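Local structure of soluble lytic murein transglycosylase (Pseudomonas aeruginosa, 5OHU) at residues Thr530-Ile536 with Ala556-Gln560; Val82-Leu86 with Leu98-Trp102; Arg313-Leu317 with Ala326-Thr330; Gln232-Ala238 with Ser265-Phe269. The protein cleaves the glycan strands of bacterial peptidoglycan as a lytic transglycosylase, contributing to both exolytic and endolytic turnover of the cell wall. All coordinates share one frame; numbering follows the deposited sequence. Where two conformers were deposited one is given.

Contact 1. Residues Thr530-Ile536 with Ala556-Gln560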
loop_
_atom_site.group_PDB
_atom_site.type_symbol
_atom_site.label_atom_id
_atom_site.label_comp_id
_atom_site.label_asym_id
_atom_site.label_seq_id
_atom_site.Cartn_x
_atom_site.Cartn_y
_atom_site.Cartn_z
ATOM N N THR A 530 -5.957 22.733 17.338
ATOM C CA THR A 530 -6.999 22.148 18.176
ATOM C C THR A 530 -6.796 22.527 19.633
ATOM O O THR A 530 -7.746 22.914 20.330
ATOM C CB THR A 530 -6.995 20.629 18.010
ATOM O OG1 THR A 530 -7.197 20.306 16.631
ATOM C CG2 THR A 530 -8.105 19.992 18.835
ATOM N N SER A 531 -5.548 22.466 20.091
ATOM C CA SER A 531 -5.217 22.847 21.458
ATOM C C SER A 531 -5.629 24.285 21.750
ATOM O O SER A 531 -6.188 24.579 22.813
ATOM C CB SER A 531 -3.719 22.647 21.687
ATOM O OG SER A 531 -3.292 23.289 22.872
ATOM N N ARG A 532 -5.362 25.200 20.820
ATOM C CA ARG A 532 -5.740 26.588 21.066
ATOM C C ARG A 532 -7.248 26.771 20.977
ATOM O O ARG A 532 -7.827 27.538 21.750
ATOM C CB ARG A 532 -5.021 27.527 20.097
ATOM C CG ARG A 532 -3.503 27.486 20.200
ATOM C CD ARG A 532 -2.866 28.619 19.409
ATOM N NE ARG A 532 -1.610 28.191 18.785
ATOM C CZ ARG A 532 -1.504 27.733 17.538
ATOM N NH1 ARG A 532 -2.589 27.652 16.778
ATOM N NH2 ARG A 532 -0.318 27.360 17.061
ATOM N N LYS A 533 -7.900 26.064 20.050
ATOM C CA LYS A 533 -9.333 26.240 19.850
ATOM C C LYS A 533 -10.120 25.810 21.083
ATOM O O LYS A 533 -11.092 26.466 21.466
ATOM C CB LYS A 533 -9.785 25.448 18.622
ATOM C CG LYS A 533 -11.129 25.877 18.066
ATOM C CD LYS A 533 -11.117 27.379 17.804
ATOM C CE LYS A 533 -11.997 27.760 16.634
ATOM N NZ LYS A 533 -11.591 27.079 15.393
ATOM N N PHE A 534 -9.712 24.719 21.725
ATOM C CA PHE A 534 -10.477 24.178 22.839
ATOM C C PHE A 534 -9.942 24.573 24.203
ATOM O O PHE A 534 -10.605 24.296 25.202
ATOM C CB PHE A 534 -10.530 22.651 22.762
ATOM C CG PHE A 534 -11.411 22.132 21.670
ATOM C CD1 PHE A 534 -10.952 22.072 20.358
ATOM C CD2 PHE A 534 -12.707 21.717 21.951
ATOM C CE1 PHE A 534 -11.759 21.587 19.338
ATOM C CE2 PHE A 534 -13.529 21.229 20.944
ATOM C CZ PHE A 534 -13.052 21.156 19.630
ATOM N N GLY A 535 -8.774 25.202 24.282
ATOM C CA GLY A 535 -8.167 25.414 25.581
ATOM C C GLY A 535 -7.629 24.148 26.221
ATOM O O GLY A 535 -7.548 24.070 27.449
ATOM N N ILE A 536 -7.258 23.159 25.423
ATOM C CA ILE A 536 -6.680 21.909 25.918
ATOM C C ILE A 536 -5.163 22.064 25.946
ATOM O O ILE A 536 -4.567 22.289 24.875
ATOM C CB ILE A 536 -7.097 20.719 25.056
ATOM C CG1 ILE A 536 -8.610 20.522 25.100
ATOM C CG2 ILE A 536 -6.365 19.451 25.495
ATOM C CD1 ILE A 536 -9.102 19.502 24.098
ATOM N N ALA A 556 -11.263 16.017 20.201
ATOM C CA ALA A 556 -11.685 17.381 19.911
ATOM C C ALA A 556 -11.655 17.659 18.411
ATOM O O ALA A 556 -12.644 18.122 17.835
ATOM C CB ALA A 556 -10.800 18.372 20.671
ATOM N N TYR A 557 -10.525 17.373 17.756
ATOM C CA TYR A 557 -10.443 17.592 16.314
ATOM C C TYR A 557 -11.508 16.790 15.570
ATOM O O TYR A 557 -12.189 17.316 14.682
ATOM C CB TYR A 557 -9.048 17.233 15.798
ATOM C CG TYR A 557 -8.998 17.328 14.296
ATOM C CD1 TYR A 557 -8.923 18.572 13.674
ATOM C CD2 TYR A 557 -9.039 16.187 13.508
ATOM C CE1 TYR A 557 -8.891 18.678 12.306
ATOM C CE2 TYR A 557 -9.010 16.277 12.134
ATOM C CZ TYR A 557 -8.937 17.527 11.539
ATOM O OH TYR A 557 -8.919 17.639 10.174
ATOM N N LEU A 558 -11.683 15.523 15.942
ATOM C CA LEU A 558 -12.706 14.689 15.322
ATOM C C LEU A 558 -14.098 15.301 15.478
ATOM O O LEU A 558 -14.932 15.212 14.567
ATOM C CB LEU A 558 -12.648 13.290 15.933
ATOM C CG LEU A 558 -13.553 12.192 15.378
ATOM C CD1 LEU A 558 -13.341 12.005 13.885
ATOM C CD2 LEU A 558 -13.283 10.899 16.126
ATOM N N SER A 559 -14.366 15.950 16.614
ATOM C CA SER A 559 -15.684 16.547 16.792
ATOM C C SER A 559 -15.865 17.778 15.914
ATOM O O SER A 559 -16.993 18.079 15.511
ATOM C CB SER A 559 -15.920 16.890 18.264
ATOM O OG SER A 559 -15.234 18.074 18.617
ATOM N N GLN A 560 -14.778 18.499 15.615
ATOM C CA GLN A 560 -14.843 19.615 14.667
ATOM C C GLN A 560 -15.192 19.135 13.262
ATOM O O GLN A 560 -16.049 19.710 12.585
ATOM C CB GLN A 560 -13.507 20.361 14.635
ATOM C CG GLN A 560 -13.318 21.367 15.753
ATOM C CD GLN A 560 -11.986 22.109 15.651
ATOM O OE1 GLN A 560 -10.922 21.502 15.486
ATOM N NE2 GLN A 560 -12.046 23.434 15.737
HETATM O O HOH W 1 -8.457 22.535 15.114
HETATM O O HOH W 2 -9.388 24.725 14.495
#

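Contact 2. Residues Val82-Leu86 with Leu98-Trp102. With PO4 (phosphate ion), chain C.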
loop_
_atom_site.group_PDB
_atom_site.type_symbol
_atom_site.label_atom_id
_atom_site.label_comp_id
_atom_site.label_asym_id
_atom_site.label_seq_id
_atom_site.Cartn_x
_atom_site.Cartn_y
_atom_site.Cartn_z
ATOM N N VAL A 82 32.125 -16.942 5.904
ATOM C CA VAL A 82 30.902 -16.253 5.485
ATOM C C VAL A 82 29.830 -17.263 5.113
ATOM O O VAL A 82 28.680 -17.157 5.551
ATOM C CB VAL A 82 31.175 -15.294 4.313
ATOM C CG1 VAL A 82 29.881 -14.591 3.901
ATOM C CG2 VAL A 82 32.235 -14.279 4.685
ATOM N N GLU A 83 30.188 -18.246 4.285
ATOM C CA GLU A 83 29.229 -19.271 3.892
ATOM C C GLU A 83 28.640 -19.942 5.118
ATOM O O GLU A 83 27.419 -20.139 5.215
ATOM C CB GLU A 83 29.906 -20.297 2.994
ATOM C CG GLU A 83 30.140 -19.801 1.586
ATOM C CD GLU A 83 31.027 -20.730 0.793
ATOM O OE1 GLU A 83 31.490 -21.741 1.370
ATOM O OE2 GLU A 83 31.264 -20.452 -0.407
ATOM N N ARG A 84 29.500 -20.249 6.086
ATOM C CA ARG A 84 29.043 -20.831 7.338
ATOM C C ARG A 84 28.052 -19.916 8.050
ATOM O O ARG A 84 27.024 -20.379 8.554
ATOM C CB ARG A 84 30.240 -21.135 8.227
ATOM C CG ARG A 84 29.879 -21.568 9.622
ATOM C CD ARG A 84 31.142 -21.898 10.379
ATOM N NE ARG A 84 30.810 -22.370 11.711
ATOM C CZ ARG A 84 30.770 -21.589 12.781
ATOM N NH1 ARG A 84 31.062 -20.310 12.627
ATOM N NH2 ARG A 84 30.446 -22.086 13.981
ATOM N N PHE A 85 28.324 -18.614 8.088
ATOM C CA PHE A 85 27.392 -17.714 8.754
ATOM C C PHE A 85 26.058 -17.642 8.017
ATOM O O PHE A 85 24.990 -17.653 8.644
ATOM C CB PHE A 85 28.000 -16.328 8.883
ATOM C CG PHE A 85 27.201 -15.416 9.757
ATOM C CD1 PHE A 85 26.189 -14.631 9.225
ATOM C CD2 PHE A 85 27.440 -15.371 11.117
ATOM C CE1 PHE A 85 25.438 -13.789 10.039
ATOM C CE2 PHE A 85 26.713 -14.535 11.937
ATOM C CZ PHE A 85 25.706 -13.743 11.402
ATOM N N LEU A 86 26.092 -17.546 6.687
ATOM C CA LEU A 86 24.845 -17.525 5.938
ATOM C C LEU A 86 24.135 -18.870 5.997
ATOM O O LEU A 86 22.901 -18.925 5.927
ATOM C CB LEU A 86 25.105 -17.128 4.489
ATOM C CG LEU A 86 25.742 -15.754 4.299
ATOM C CD1 LEU A 86 26.293 -15.668 2.896
ATOM C CD2 LEU A 86 24.723 -14.648 4.543
ATOM N N LEU A 98 24.141 -8.351 4.480
ATOM C CA LEU A 98 25.395 -9.085 4.458
ATOM C C LEU A 98 25.618 -9.744 3.103
ATOM O O LEU A 98 26.748 -9.765 2.599
ATOM C CB LEU A 98 25.419 -10.123 5.584
ATOM C CG LEU A 98 26.593 -11.119 5.598
ATOM C CD1 LEU A 98 27.937 -10.407 5.568
ATOM C CD2 LEU A 98 26.514 -12.067 6.786
ATOM N N LYS A 99 24.562 -10.286 2.487
ATOM C CA LYS A 99 24.772 -10.943 1.197
ATOM C C LYS A 99 25.086 -9.924 0.119
ATOM O O LYS A 99 25.940 -10.166 -0.743
ATOM C CB LYS A 99 23.552 -11.768 0.795
ATOM C CG LYS A 99 23.227 -12.920 1.750
ATOM C CD LYS A 99 22.134 -13.836 1.158
ATOM C CE LYS A 99 22.645 -14.598 -0.081
ATOM N NZ LYS A 99 21.699 -15.684 -0.556
ATOM N N LEU A 100 24.403 -8.777 0.154
ATOM C CA LEU A 100 24.695 -7.711 -0.794
ATOM C C LEU A 100 26.168 -7.326 -0.747
ATOM O O LEU A 100 26.858 -7.312 -1.777
ATOM C CB LEU A 100 23.814 -6.498 -0.495
ATOM C CG LEU A 100 24.129 -5.241 -1.289
ATOM C CD1 LEU A 100 23.868 -5.472 -2.756
ATOM C CD2 LEU A 100 23.301 -4.057 -0.756
ATOM N N ARG A 101 26.669 -7.044 0.453
ATOM C CA ARG A 101 28.056 -6.618 0.619
ATOM C C ARG A 101 29.040 -7.703 0.199
ATOM O O ARG A 101 30.013 -7.436 -0.511
ATOM C CB ARG A 101 28.288 -6.241 2.071
ATOM C CG ARG A 101 27.909 -4.849 2.350
ATOM C CD ARG A 101 27.549 -4.691 3.779
ATOM N NE ARG A 101 26.927 -3.389 3.951
ATOM C CZ ARG A 101 26.375 -2.971 5.075
ATOM N NH1 ARG A 101 26.353 -3.778 6.121
ATOM N NH2 ARG A 101 25.833 -1.763 5.120
ATOM N N TRP A 102 28.805 -8.935 0.635
ATOM C CA TRP A 102 29.705 -10.022 0.270
ATOM C C TRP A 102 29.681 -10.290 -1.235
ATOM O O TRP A 102 30.739 -10.367 -1.873
ATOM C CB TRP A 102 29.340 -11.267 1.053
ATOM C CG TRP A 102 30.309 -12.344 0.901
ATOM C CD1 TRP A 102 31.656 -12.259 1.047
ATOM C CD2 TRP A 102 30.021 -13.703 0.569
ATOM N NE1 TRP A 102 32.232 -13.482 0.812
ATOM C CE2 TRP A 102 31.245 -14.389 0.526
ATOM C CE3 TRP A 102 28.842 -14.403 0.293
ATOM C CZ2 TRP A 102 31.331 -15.746 0.229
ATOM C CZ3 TRP A 102 28.924 -15.743 0.008
ATOM C CH2 TRP A 102 30.159 -16.405 -0.019
HETATM P P PO4 C . 29.025 -25.178 13.236
HETATM O O1 PO4 C . 28.897 -23.930 14.065
HETATM O O2 PO4 C . 29.205 -24.795 11.795
HETATM O O3 PO4 C . 27.790 -26.033 13.396
HETATM O O4 PO4 C . 30.256 -25.908 13.684
#

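Contact 3. Residues Arg313-Leu317 with Ala326-Thr330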
loop_
_atom_site.group_PDB
_atom_site.type_symbol
_atom_site.label_atom_id
_atom_site.label_comp_id
_atom_site.label_asym_id
_atom_site.label_seq_id
_atom_site.Cartn_x
_atom_site.Cartn_y
_atom_site.Cartn_z
ATOM N N ARG A 313 -16.568 1.960 -14.540
ATOM C CA ARG A 313 -17.740 1.947 -15.405
ATOM C C ARG A 313 -19.001 1.645 -14.602
ATOM O O ARG A 313 -20.031 2.314 -14.752
ATOM C CB ARG A 313 -17.547 0.915 -16.520
ATOM C CG ARG A 313 -18.402 1.178 -17.740
ATOM C CD ARG A 313 -18.531 -0.026 -18.677
ATOM N NE ARG A 313 -17.251 -0.464 -19.206
ATOM C CZ ARG A 313 -17.111 -1.426 -20.114
ATOM N NH1 ARG A 313 -15.898 -1.753 -20.535
ATOM N NH2 ARG A 313 -18.174 -2.046 -20.609
ATOM N N THR A 314 -18.930 0.647 -13.704
ATOM C CA THR A 314 -20.098 0.315 -12.881
ATOM C C THR A 314 -20.375 1.399 -11.844
ATOM O O THR A 314 -21.535 1.771 -11.624
ATOM C CB THR A 314 -19.928 -1.038 -12.176
ATOM O OG1 THR A 314 -19.399 -2.018 -13.089
ATOM C CG2 THR A 314 -21.291 -1.536 -11.664
ATOM N N ARG A 315 -19.322 1.921 -11.206
ATOM C CA ARG A 315 -19.496 2.995 -10.232
ATOM C C ARG A 315 -20.160 4.209 -10.870
ATOM O O ARG A 315 -21.070 4.815 -10.289
ATOM C CB ARG A 315 -18.143 3.379 -9.627
ATOM C CG ARG A 315 -17.650 2.387 -8.580
ATOM C CD ARG A 315 -16.203 2.623 -8.132
ATOM N NE ARG A 315 -15.900 1.661 -7.080
ATOM C CZ ARG A 315 -14.736 1.053 -6.900
ATOM N NH1 ARG A 315 -13.707 1.314 -7.696
ATOM N NH2 ARG A 315 -14.605 0.179 -5.912
ATOM N N LEU A 316 -19.730 4.560 -12.080
ATOM C CA LEU A 316 -20.276 5.724 -12.751
ATOM C C LEU A 316 -21.755 5.521 -13.062
ATOM O O LEU A 316 -22.566 6.431 -12.868
ATOM C CB LEU A 316 -19.472 6.006 -14.022
ATOM C CG LEU A 316 -19.896 7.175 -14.919
ATOM C CD1 LEU A 316 -20.017 8.469 -14.128
ATOM C CD2 LEU A 316 -18.902 7.368 -16.044
ATOM N N LEU A 317 -22.132 4.322 -13.515
ATOM C CA LEU A 317 -23.548 4.048 -13.743
ATOM C C LEU A 317 -24.342 4.210 -12.454
ATOM O O LEU A 317 -25.458 4.734 -12.465
ATOM C CB LEU A 317 -23.732 2.644 -14.326
ATOM C CG LEU A 317 -23.222 2.489 -15.764
ATOM C CD1 LEU A 317 -23.063 1.023 -16.140
ATOM C CD2 LEU A 317 -24.186 3.213 -16.731
ATOM N N ALA A 326 -26.249 -0.845 -14.655
ATOM C CA ALA A 326 -25.315 -1.292 -13.627
ATOM C C ALA A 326 -25.572 -2.749 -13.276
ATOM O O ALA A 326 -24.638 -3.553 -13.172
ATOM C CB ALA A 326 -25.420 -0.401 -12.386
ATOM N N TYR A 327 -26.844 -3.123 -13.143
ATOM C CA TYR A 327 -27.152 -4.518 -12.868
ATOM C C TYR A 327 -26.663 -5.433 -13.994
ATOM O O TYR A 327 -26.045 -6.476 -13.741
ATOM C CB TYR A 327 -28.651 -4.674 -12.645
ATOM C CG TYR A 327 -29.056 -6.116 -12.602
ATOM C CD1 TYR A 327 -28.839 -6.876 -11.456
ATOM C CD2 TYR A 327 -29.613 -6.735 -13.718
ATOM C CE1 TYR A 327 -29.187 -8.210 -11.404
ATOM C CE2 TYR A 327 -29.968 -8.085 -13.682
ATOM C CZ TYR A 327 -29.752 -8.813 -12.514
ATOM O OH TYR A 327 -30.103 -10.141 -12.446
ATOM N N ALA A 328 -26.942 -5.066 -15.251
ATOM C CA ALA A 328 -26.537 -5.921 -16.365
ATOM C C ALA A 328 -25.030 -6.057 -16.405
ATOM O O ALA A 328 -24.490 -7.122 -16.737
ATOM C CB ALA A 328 -27.049 -5.359 -17.694
ATOM N N LEU A 329 -24.325 -4.999 -16.041
ATOM C CA LEU A 329 -22.887 -5.120 -16.010
ATOM C C LEU A 329 -22.430 -6.050 -14.881
ATOM O O LEU A 329 -21.484 -6.826 -15.072
ATOM C CB LEU A 329 -22.270 -3.739 -15.909
ATOM C CG LEU A 329 -20.752 -3.661 -16.041
ATOM C CD1 LEU A 329 -20.242 -4.331 -17.306
ATOM C CD2 LEU A 329 -20.407 -2.210 -16.071
ATOM N N THR A 330 -23.093 -6.030 -13.710
ATOM C CA THR A 330 -22.618 -6.939 -12.660
ATOM C C THR A 330 -22.773 -8.396 -13.078
ATOM O O THR A 330 -22.014 -9.243 -12.603
ATOM C CB THR A 330 -23.327 -6.743 -11.309
ATOM O OG1 THR A 330 -24.721 -7.051 -11.424
ATOM C CG2 THR A 330 -23.179 -5.293 -10.797
#

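Contact 4. Residues Gln232-Ala238 with Ser265-Phe269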
loop_
_atom_site.group_PDB
_atom_site.type_symbol
_atom_site.label_atom_id
_atom_site.label_comp_id
_atom_site.label_asym_id
_atom_site.label_seq_id
_atom_site.Cartn_x
_atom_site.Cartn_y
_atom_site.Cartn_z
ATOM N N GLN A 232 3.297 15.945 -37.403
ATOM C CA GLN A 232 4.121 15.064 -38.220
ATOM C C GLN A 232 3.723 13.600 -38.035
ATOM O O GLN A 232 3.731 13.078 -36.914
ATOM C CB GLN A 232 5.575 15.296 -37.833
ATOM C CG GLN A 232 6.596 14.536 -38.616
ATOM C CD GLN A 232 7.987 15.019 -38.289
ATOM O OE1 GLN A 232 8.493 15.944 -38.922
ATOM N NE2 GLN A 232 8.604 14.421 -37.274
ATOM N N ARG A 233 3.380 12.929 -39.136
ATOM C CA ARG A 233 2.767 11.597 -39.061
ATOM C C ARG A 233 3.836 10.508 -38.949
ATOM O O ARG A 233 4.050 9.706 -39.858
ATOM C CB ARG A 233 1.876 11.337 -40.269
ATOM C CG ARG A 233 0.866 12.404 -40.588
ATOM C CD ARG A 233 -0.174 11.877 -41.594
ATOM N NE ARG A 233 -1.084 10.900 -40.989
ATOM C CZ ARG A 233 -2.409 11.042 -40.916
ATOM N NH1 ARG A 233 -2.997 12.116 -41.429
ATOM N NH2 ARG A 233 -3.148 10.102 -40.339
ATOM N N ASP A 234 4.504 10.473 -37.795
ATOM C CA ASP A 234 5.447 9.405 -37.490
ATOM C C ASP A 234 5.162 8.862 -36.094
ATOM O O ASP A 234 4.446 9.478 -35.298
ATOM C CB ASP A 234 6.909 9.876 -37.622
ATOM C CG ASP A 234 7.251 11.048 -36.706
ATOM O OD1 ASP A 234 6.901 11.023 -35.508
ATOM O OD2 ASP A 234 7.894 11.997 -37.190
ATOM N N HIS A 235 5.733 7.688 -35.798
ATOM C CA HIS A 235 5.479 7.039 -34.518
ATOM C C HIS A 235 6.062 7.838 -33.359
ATOM O O HIS A 235 5.512 7.827 -32.254
ATOM C CB HIS A 235 6.047 5.618 -34.547
ATOM C CG HIS A 235 5.463 4.755 -35.629
ATOM N ND1 HIS A 235 6.146 3.693 -36.187
ATOM C CD2 HIS A 235 4.259 4.792 -36.247
ATOM C CE1 HIS A 235 5.389 3.118 -37.105
ATOM N NE2 HIS A 235 4.240 3.767 -37.163
ATOM N N ALA A 236 7.185 8.518 -33.589
ATOM C CA ALA A 236 7.779 9.323 -32.533
ATOM C C ALA A 236 6.806 10.403 -32.073
ATOM O O ALA A 236 6.544 10.556 -30.874
ATOM C CB ALA A 236 9.091 9.945 -33.018
ATOM N N THR A 237 6.235 11.139 -33.024
ATOM C CA THR A 237 5.287 12.185 -32.675
ATOM C C THR A 237 4.052 11.599 -31.993
ATOM O O THR A 237 3.534 12.173 -31.026
ATOM C CB THR A 237 4.937 12.978 -33.932
ATOM O OG1 THR A 237 6.152 13.532 -34.474
ATOM C CG2 THR A 237 3.969 14.112 -33.625
ATOM N N ALA A 238 3.604 10.422 -32.436
ATOM C CA ALA A 238 2.486 9.766 -31.768
ATOM C C ALA A 238 2.840 9.364 -30.347
ATOM O O ALA A 238 1.985 9.433 -29.459
ATOM C CB ALA A 238 2.035 8.532 -32.556
ATOM N N SER A 265 -7.082 10.852 -35.644
ATOM C CA SER A 265 -7.056 10.701 -37.091
ATOM C C SER A 265 -5.847 11.364 -37.735
ATOM O O SER A 265 -5.672 11.254 -38.954
ATOM C CB SER A 265 -8.331 11.283 -37.709
ATOM O OG SER A 265 -8.235 12.694 -37.827
ATOM N N ALA A 266 -5.016 12.048 -36.961
ATOM C CA ALA A 266 -3.893 12.768 -37.524
ATOM C C ALA A 266 -2.555 12.069 -37.323
ATOM O O ALA A 266 -1.592 12.419 -38.011
ATOM C CB ALA A 266 -3.829 14.187 -36.932
ATOM N N LEU A 267 -2.467 11.093 -36.416
ATOM C CA LEU A 267 -1.189 10.537 -35.998
ATOM C C LEU A 267 -1.272 9.018 -35.927
ATOM O O LEU A 267 -2.303 8.474 -35.514
ATOM C CB LEU A 267 -0.769 11.090 -34.632
ATOM C CG LEU A 267 -0.451 12.584 -34.623
ATOM C CD1 LEU A 267 -0.024 13.035 -33.229
ATOM C CD2 LEU A 267 0.628 12.893 -35.653
ATOM N N PRO A 268 -0.305 8.377 -36.277
ATOM C CA PRO A 268 -0.359 6.903 -36.360
ATOM C C PRO A 268 -0.156 6.225 -35.011
ATOM O O PRO A 268 0.833 5.529 -34.761
ATOM C CB PRO A 268 0.778 6.595 -37.336
ATOM C CG PRO A 268 1.807 7.646 -36.983
ATOM C CD PRO A 268 0.979 8.903 -36.777
ATOM N N PHE A 269 -1.107 6.426 -34.108
ATOM C CA PHE A 269 -1.086 5.700 -32.847
ATOM C C PHE A 269 -1.179 4.205 -33.107
ATOM O O PHE A 269 -1.967 3.759 -33.939
ATOM C CB PHE A 269 -2.266 6.116 -31.964
ATOM C CG PHE A 269 -2.236 7.539 -31.533
ATOM C CD1 PHE A 269 -1.284 7.984 -30.636
ATOM C CD2 PHE A 269 -3.196 8.428 -31.985
ATOM C CE1 PHE A 269 -1.269 9.303 -30.217
ATOM C CE2 PHE A 269 -3.186 9.752 -31.576
ATOM C CZ PHE A 269 -2.224 10.188 -30.688
#

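Contact 1. Residues Thr530-Ile536 with Ala556-Gln560
Phe534 lays one face of its ring over the methyl of Ala556: CB of Ala556 sits 3.6 Å from the centroid of the Phe534 ring and close to its normal, a CH-pi contact. The ring gets there because CG of Phe534 is anti to its carbonyl carbon (chi1 -72°), which sends the last side chain of helix 524-534 across to helix 547-564; the axes of the short segments 530-534 and 556-560 are turned 79° apart. Two more apolar groups close on the same methyl. CG2 of Thr530 touches Ala556 CB at 3.6 Å, and CD1 of Ile536, from the loop just past the helix end, reaches Ala556 CB at 4.0 Å. Gln560 passes alongside the ring rather than over it, its extended chain bringing CD to 3.7 Å from CE1 of Phe534 at the ring edge, with amide and ring planes 75° apart. Water then joins the polar ends: one molecule donates to Gln560 OE1 at 2.7 Å and to Thr530 OG1 at 3.0 Å, a hydroxyl also hydrogen-bonded to Thr526 O. A second accepts from Gln560 NE2 and, weakly, from Lys533 NZ, while CG of Lys533 lies beside that amide nitrogen. Both segments belong to the transglycosylase SLT domain, whose family fold is lysozyme-like. The contact is thus an apolar core around one small methyl, bordered by water bridges that use both ends of a single amide.

Contact 2. Residues Val82-Leu86 with Leu98-Trp102
Val82 O accepts the backbone N-H of Leu86 at 2.9 Å, and this helical bond places the two side chains one turn apart on the face of helix 79-88 that meets Leu98 and Trp102. The motif is an antiparallel helix pair, 79-88 against 95-108, with 159° between the directions of the two short segments; it belongs to a long array of helices, as in the Slt70-like relatives. CG1 of Val82, anti to the backbone N (chi1 -180°), comes down over one indole face and lies 3.6 Å from the centroid of the five-membered ring of Trp102, a CH-pi contact. Farther along the indole, CD1 of Leu86 meets CE3 of Trp102 at 3.9 Å, and CG of Glu83 reaches CH2 of Trp102 at 3.8 Å with the carboxylate plane nearly perpendicular to the ring. Tyr118 of helix 112-118 adds an edge-to-face ring contact to the same indole. The other methyl of Leu86, CD2, fits between the chains of Leu98 and Lys99, touching CG of Lys99 at 3.6 Å; the ammonium of Lys99 is hydrogen-bonded to Tyr118 O. Apolar carbon thus lines the interface, and the charged groups reach past it. Arg84 extends away from the pair, and its NE donates to O2 of a phosphate, probably from the crystallisation liquor. Beside Leu86, CD2 of Leu98 lies 3.6 Å from CD1 of Phe85.

Contact 3. Residues Arg313-Leu317 with Ala326-Thr330
Leu329 drives the apolar packing between helices 307-319 and 323-330, an antiparallel pair whose short segments run 157° apart. It swings its CG to the side opposite the backbone N (chi1 -173°), which carries CD2 to 4.2 Å from CD1 of Leu317. The CA atoms of Ala326 and Thr314 are the nearest pair, and there the alanine methyl meets CB of Leu317 at 4.0 Å. CD of Arg313 packs on Leu329 CD2 at 3.9 Å, its guanidinium bonded through NH1 to Asp301 O. CG2 of Thr314 adds a looser touch on CG2 of Thr330 at 4.3 Å. Leu304 and Leu294 extend this apolar patch toward neighbouring parts of the chain.

The tightest approach is of carbon to oxygen: CD2 of Leu329 sits 3.2 Å from OG1 of Thr314. Because that hydroxyl is hydrogen-bonded to Thr310 O within its own helix, it can face a methyl without giving up its polar bond.

Hydrogen bonding remains on each side: Thr330 OG1 donates to Tyr327 O at 2.7 Å and is also bonded to Gln347 NE2 of helix 341-354. The chemistry implies a buried seam whose direct contact is van der Waals, each threonine hydroxyl being bonded within its own helix.

Contact 4. Residues Gln232-Ala238 with Ser265-Phe269
Ala238 CB forms the apolar centre and is touched by three consecutive residues of the loop 265-269: it lies 3.9 Å from CD1 of Phe269, 4.3 Å from CB of Leu267 and 4.4 Å from CD of Pro268. The Phe269 ring turns its edge to the backbone, bringing CE1 to 3.3 Å from Ala238 O, near the ring plane. Leu267 CD2 continues past it to CG2 of Thr237 and Gln232 O. Pro268, centre of an inverse gamma turn, places CG 3.6 Å from Asp234 O.

At the outer rim Arg233 bends over the loop at chi3 (71°). Its guanidinium lies with one face over Ala266 O, while NH2 donates to Ser265 O at 3.1 Å; the donor stands above that carbonyl plane, and the bond is bent to 138°. Neighbouring Asp234 caps helix 235-251: OD1 takes Thr237 N at 2.6 Å and also Thr237 OG1, bonds that help hold the carboxylate over the first turn, with Gln232 NE2 donating to OD2. The arrangement is that of an aspartate N-cap at the start of one helix, held against the loop that follows the next helix, 253-263, within an all-helical array.

How the contacts relate
From the N terminus the contacts follow in the order 2, 4, 3, 1, each closing before the next opens, so none nest or cross. Contact 2 closes the short connection between helices 79-88 and 95-108. Contact 4 spans the longest gap, bringing the loop after helix 253-263 back to the start of helix 235-251. Contact 3 folds helix 323-330 onto helix 307-319, and contact 1 joins helices 524-534 and 547-564 in the SLT domain. None touch: contacts 3 and 4 are nearest, with centres about 34 Å apart, while contacts 2 and 3 lie on opposite sides of the chain's centre. All four therefore tie the mainly helical chain together locally.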